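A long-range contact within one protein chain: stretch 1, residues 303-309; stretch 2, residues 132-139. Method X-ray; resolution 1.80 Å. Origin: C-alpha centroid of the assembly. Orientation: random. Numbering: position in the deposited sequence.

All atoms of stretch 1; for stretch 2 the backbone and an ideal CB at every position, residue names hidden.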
ATOM      1  N   ASN A 303      -7.653   4.442 -26.069  1.00 53.87           N
ATOM      2  CA  ASN A 303      -8.738   4.230 -25.101  1.00 52.05           C
ATOM      3  C   ASN A 303     -10.135   4.532 -25.672  1.00 51.32           C
ATOM      4  O   ASN A 303     -10.328   5.550 -26.348  1.00 51.59           O
ATOM      5  CB  ASN A 303      -8.479   5.043 -23.820  1.00 51.14           C
ATOM      6  CG  ASN A 303      -7.325   4.483 -22.983  1.00 50.93           C
ATOM      7  OD1 ASN A 303      -7.050   3.279 -22.995  1.00 51.79           O
ATOM      8  ND2 ASN A 303      -6.658   5.360 -22.232  1.00 50.43           N
ATOM      9  N   ASN A 304     -11.093   3.636 -25.405  1.00 49.57           N
ATOM     10  CA  ASN A 304     -12.449   3.737 -25.965  1.00 48.16           C
ATOM     11  C   ASN A 304     -13.585   3.518 -24.947  1.00 46.33           C
ATOM     12  O   ASN A 304     -14.749   3.796 -25.240  1.00 46.53           O
ATOM     13  CB  ASN A 304     -12.618   2.792 -27.179  1.00 49.13           C
ATOM     14  CG  ASN A 304     -12.587   1.316 -26.797  1.00 48.70           C
ATOM     15  OD1 ASN A 304     -11.739   0.870 -26.018  1.00 47.53           O
ATOM     16  ND2 ASN A 304     -13.503   0.542 -27.371  1.00 51.55           N
ATOM     17  N   GLY A 305     -13.240   3.019 -23.762  1.00 43.99           N
ATOM     18  CA  GLY A 305     -14.232   2.750 -22.717  1.00 41.49           C
ATOM     19  C   GLY A 305     -14.149   3.707 -21.535  1.00 39.13           C
ATOM     20  O   GLY A 305     -13.057   4.153 -21.168  1.00 39.12           O
ATOM     21  N   ILE A 306     -15.306   4.005 -20.940  1.00 37.04           N
ATOM     22  CA  ILE A 306     -15.418   4.905 -19.772  1.00 34.39           C
ATOM     23  C   ILE A 306     -15.801   4.114 -18.510  1.00 33.36           C
ATOM     24  O   ILE A 306     -16.817   3.409 -18.515  1.00 33.09           O
ATOM     25  CB  ILE A 306     -16.444   6.057 -20.055  1.00 34.55           C
ATOM     26  CG1 ILE A 306     -15.869   7.043 -21.076  1.00 34.19           C
ATOM     27  CG2 ILE A 306     -16.894   6.775 -18.742  1.00 33.36           C
ATOM     28  CD1 ILE A 306     -16.844   8.123 -21.528  1.00 33.74           C
ATOM     29  N   LYS A 307     -14.977   4.224 -17.452  1.00 31.05           N
ATOM     30  CA  LYS A 307     -15.265   3.669 -16.113  1.00 30.34           C
ATOM     31  C   LYS A 307     -15.600   4.800 -15.117  1.00 29.60           C
ATOM     32  O   LYS A 307     -14.759   5.645 -14.875  1.00 29.63           O
ATOM     33  CB  LYS A 307     -14.040   2.902 -15.548  1.00 30.13           C
ATOM     34  CG  LYS A 307     -13.583   1.658 -16.323  1.00 32.45           C
ATOM     35  CD  LYS A 307     -12.253   1.113 -15.741  1.00 34.72           C
ATOM     36  CE  LYS A 307     -11.115   2.098 -15.993  1.00 35.94           C
ATOM     37  NZ  LYS A 307      -9.995   1.883 -15.034  1.00 37.14           N
ATOM     38  N   LYS A 308     -16.815   4.813 -14.557  1.00 29.30           N
ATOM     39  CA  LYS A 308     -17.207   5.764 -13.490  1.00 28.91           C
ATOM     40  C   LYS A 308     -16.634   5.319 -12.129  1.00 27.95           C
ATOM     41  O   LYS A 308     -17.029   4.264 -11.616  1.00 28.49           O
ATOM     42  CB  LYS A 308     -18.752   5.856 -13.424  1.00 29.51           C
ATOM     43  CG  LYS A 308     -19.300   6.769 -12.336  1.00 32.96           C
ATOM     44  CD  LYS A 308     -20.762   6.434 -11.959  1.00 38.01           C
ATOM     45  CE  LYS A 308     -21.729   6.722 -13.085  1.00 40.60           C
ATOM     46  NZ  LYS A 308     -23.159   6.492 -12.663  1.00 43.36           N
ATOM     47  N   GLU A 309     -15.723   6.118 -11.546  1.00 26.66           N
ATOM     48  CA  GLU A 309     -14.998   5.734 -10.313  1.00 25.43           C
ATOM     49  C   GLU A 309     -15.079   6.754  -9.162  1.00 24.69           C
ATOM     50  O   GLU A 309     -15.298   7.956  -9.389  1.00 24.28           O
ATOM     51  CB  GLU A 309     -13.504   5.451 -10.610  1.00 25.63           C
ATOM     52  CG  GLU A 309     -13.231   4.263 -11.550  1.00 28.35           C
ATOM     53  CD  GLU A 309     -11.739   3.978 -11.778  1.00 31.57           C
ATOM     54  OE1 GLU A 309     -10.882   4.730 -11.263  1.00 32.14           O
ATOM     55  OE2 GLU A 309     -11.421   2.998 -12.497  1.00 32.03           O
ATOM     56  N   UNK A 132     -19.202  -3.374  -8.468  1.00 27.28           N
ATOM     57  CA  UNK A 132     -18.756  -3.250  -9.870  1.00 27.84           C
ATOM     58  C   UNK A 132     -19.822  -2.526 -10.705  1.00 28.39           C
ATOM     59  O   UNK A 132     -20.999  -2.524 -10.323  1.00 29.41           O
ATOM     60  CB  UNK A 132     -18.464  -4.628 -10.467  1.00 27.84           C
ATOM     61  N   UNK A 133     -19.408  -1.928 -11.831  1.00 28.77           N
ATOM     62  CA  UNK A 133     -20.318  -1.268 -12.805  1.00 29.03           C
ATOM     63  C   UNK A 133     -19.955  -1.638 -14.259  1.00 29.17           C
ATOM     64  O   UNK A 133     -18.784  -1.869 -14.563  1.00 27.94           O
ATOM     65  CB  UNK A 133     -20.263   0.251 -12.632  1.00 29.03           C
ATOM     66  N   UNK A 134     -20.950  -1.679 -15.177  1.00 30.13           N
ATOM     67  CA  UNK A 134     -20.618  -1.897 -16.606  1.00 30.79           C
ATOM     68  C   UNK A 134     -19.802  -0.756 -17.251  1.00 30.97           C
ATOM     69  O   UNK A 134     -20.021   0.427 -16.950  1.00 31.54           O
ATOM     70  CB  UNK A 134     -21.913  -2.084 -17.399  1.00 30.79           C
ATOM     71  N   UNK A 135     -18.851  -1.118 -18.113  1.00 30.82           N
ATOM     72  CA  UNK A 135     -18.044  -0.156 -18.875  1.00 30.91           C
ATOM     73  C   UNK A 135     -18.887   0.338 -20.071  1.00 31.88           C
ATOM     74  O   UNK A 135     -19.567  -0.468 -20.697  1.00 32.38           O
ATOM     75  CB  UNK A 135     -16.733  -0.787 -19.347  1.00 30.91           C
ATOM     76  N   UNK A 136     -18.856   1.641 -20.386  1.00 31.96           N
ATOM     77  CA  UNK A 136     -19.723   2.217 -21.440  1.00 33.51           C
ATOM     78  C   UNK A 136     -18.958   2.947 -22.568  1.00 35.50           C
ATOM     79  O   UNK A 136     -17.784   3.289 -22.397  1.00 35.82           O
ATOM     80  CB  UNK A 136     -20.707   3.197 -20.798  1.00 33.51           C
ATOM     81  N   UNK A 137     -19.620   3.149 -23.716  1.00 37.93           N
ATOM     82  CA  UNK A 137     -19.069   3.944 -24.837  1.00 40.60           C
ATOM     83  C   UNK A 137     -19.436   5.436 -24.698  1.00 41.23           C
ATOM     84  O   UNK A 137     -19.907   5.844 -23.643  1.00 40.99           O
ATOM     85  CB  UNK A 137     -19.586   3.404 -26.172  1.00 40.60           C
ATOM     86  N   UNK A 138     -19.283   6.238 -25.758  1.00 43.49           N
ATOM     87  CA  UNK A 138     -19.499   7.699 -25.641  1.00 43.79           C
ATOM     88  C   UNK A 138     -20.951   8.233 -25.749  1.00 44.24           C
ATOM     89  O   UNK A 138     -21.180   9.417 -25.484  1.00 44.74           O
ATOM     90  CB  UNK A 138     -18.673   8.382 -26.732  1.00 43.79           C
ATOM     91  N   UNK A 139     -21.922   7.390 -26.099  1.00 43.98           N
ATOM     92  CA  UNK A 139     -23.342   7.744 -25.897  1.00 44.11           C
ATOM     93  C   UNK A 139     -23.901   7.171 -24.599  1.00 42.84           C
ATOM     94  O   UNK A 139     -25.124   7.219 -24.338  1.00 43.07           O
ATOM     95  CB  UNK A 139     -24.182   7.246 -27.075  1.00 44.11           C
TER

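Position 132 lies beyond the reach of stretch 1: no atom of that stretch comes within 5.5 Å of its ideal CB, so nothing here selects a side chain. The residue is M132, which makes no contact across.

At 133 the backbone is extended and CA-to-CB points toward stretch 1, but the ideal CB is still 5.3 Å from K308 O. What lies ahead is the backbone of K308 and the aliphatic part of its side chain. A long side chain would bridge the gap, whether apolar to lie along the methylenes or acidic to seek the amine. It is L133, whose CD1 lies 3.7 Å from K308 O and 4.1 Å from K308 CD.

Position 134 points away, and its phi of -65° is compatible with proline as well as most other residues. P134 fills it; its carbonyl remains useful, because a water 3.0 Å from P134 O also lies 3.0 Å from K308 N, from which it accepts a hydrogen bond.

At 135 CA-to-CB points sideways, with I306 O 4.3 Å from the ideal CB and K307 CG and G305 CA a little farther off. A compact apolar side chain suits this space. V135 places CG1 4.0 Å from G305 CA, and CG2 4.3 Å from K307 CG. The glycine matters here: an ideal CB on G305 would fall 3.0 Å from V135 CG1, a clash.

The backbone of 136 pairs with I306 in a single antiparallel bridge. Its N donates to I306 O (3.3 Å) and its O accepts from I306 N (3.0 Å), both nearly straight, and these bonds ask nothing of the side chain. CA-to-CB points sideways, beside the I306 side chain, where a beta-branched or other apolar residue would fit the extended backbone. V136 meets it, with CG2 4.1 Å from I306 CB.

Position 137 points away, its ideal CB 4.9 Å from N304 O, so stretch 1 leaves a polar residue free to serve its own loop. D137 does so: its OD1 accepts a hydrogen bond from the backbone N of 139, 3.0 Å away.

At 138 the ideal CB has no neighbour within 5.5 Å, yet the I306 methyl end lies farther out, within range of a long apolar or aromatic side chain. F138 starts sideways and its ring comes nearer, bringing CD1 to 3.6 Å from I306 CD1 and CE1 to 3.8 Å from N304 O.

Position 139 is again out of reach and unconstrained by stretch 1; it is N139.

Stretch 2 (132-139) MLPVVDFN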
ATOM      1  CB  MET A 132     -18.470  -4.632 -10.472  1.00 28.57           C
ATOM      2  CG  MET A 132     -17.350  -5.426  -9.750  1.00 29.59           C
ATOM      3  SD  MET A 132     -16.976  -6.998 -10.566  1.00 36.92           S
ATOM      4  CE  MET A 132     -15.765  -6.485 -11.785  1.00 31.55           C
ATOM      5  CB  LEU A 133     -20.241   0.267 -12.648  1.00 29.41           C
ATOM      6  CG  LEU A 133     -20.733   0.941 -11.353  1.00 30.96           C
ATOM      7  CD1 LEU A 133     -20.241   2.388 -11.268  1.00 32.36           C
ATOM      8  CD2 LEU A 133     -22.280   0.893 -11.255  1.00 32.98           C
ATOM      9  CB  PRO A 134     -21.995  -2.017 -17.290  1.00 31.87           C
ATOM     10  CG  PRO A 134     -22.988  -2.201 -16.190  1.00 32.32           C
ATOM     11  CD  PRO A 134     -22.404  -1.563 -14.958  1.00 31.05           C
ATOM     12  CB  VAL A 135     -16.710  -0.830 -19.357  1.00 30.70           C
ATOM     13  CG1 VAL A 135     -15.820   0.156 -20.118  1.00 31.21           C
ATOM     14  CG2 VAL A 135     -15.947  -1.476 -18.156  1.00 30.67           C
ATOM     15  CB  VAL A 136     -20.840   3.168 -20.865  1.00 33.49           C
ATOM     16  CG1 VAL A 136     -21.737   2.437 -19.873  1.00 32.89           C
ATOM     17  CG2 VAL A 136     -20.229   4.445 -20.211  1.00 31.46           C
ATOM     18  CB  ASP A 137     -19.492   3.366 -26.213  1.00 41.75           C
ATOM     19  CG  ASP A 137     -20.978   3.542 -26.519  1.00 43.81           C
ATOM     20  OD1 ASP A 137     -21.656   4.421 -25.943  1.00 42.48           O
ATOM     21  OD2 ASP A 137     -21.488   2.787 -27.391  1.00 46.68           O
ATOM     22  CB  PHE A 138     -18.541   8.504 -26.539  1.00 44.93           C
ATOM     23  CG  PHE A 138     -17.066   8.209 -26.303  1.00 46.10           C
ATOM     24  CD1 PHE A 138     -16.605   7.753 -25.073  1.00 47.03           C
ATOM     25  CD2 PHE A 138     -16.133   8.427 -27.317  1.00 49.84           C
ATOM     26  CE1 PHE A 138     -15.245   7.495 -24.858  1.00 46.50           C
ATOM     27  CE2 PHE A 138     -14.762   8.176 -27.107  1.00 49.98           C
ATOM     28  CZ  PHE A 138     -14.328   7.710 -25.874  1.00 48.92           C
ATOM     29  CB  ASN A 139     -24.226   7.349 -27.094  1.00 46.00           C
ATOM     30  CG  ASN A 139     -24.333   8.455 -28.145  1.00 48.06           C
ATOM     31  OD1 ASN A 139     -24.447   9.648 -27.824  1.00 49.11           O
ATOM     32  ND2 ASN A 139     -24.308   8.060 -29.406  1.00 49.88           N
TER
HETATM   33  O   HOH W   1     -18.772   2.993 -15.919  1.00 26.46           O
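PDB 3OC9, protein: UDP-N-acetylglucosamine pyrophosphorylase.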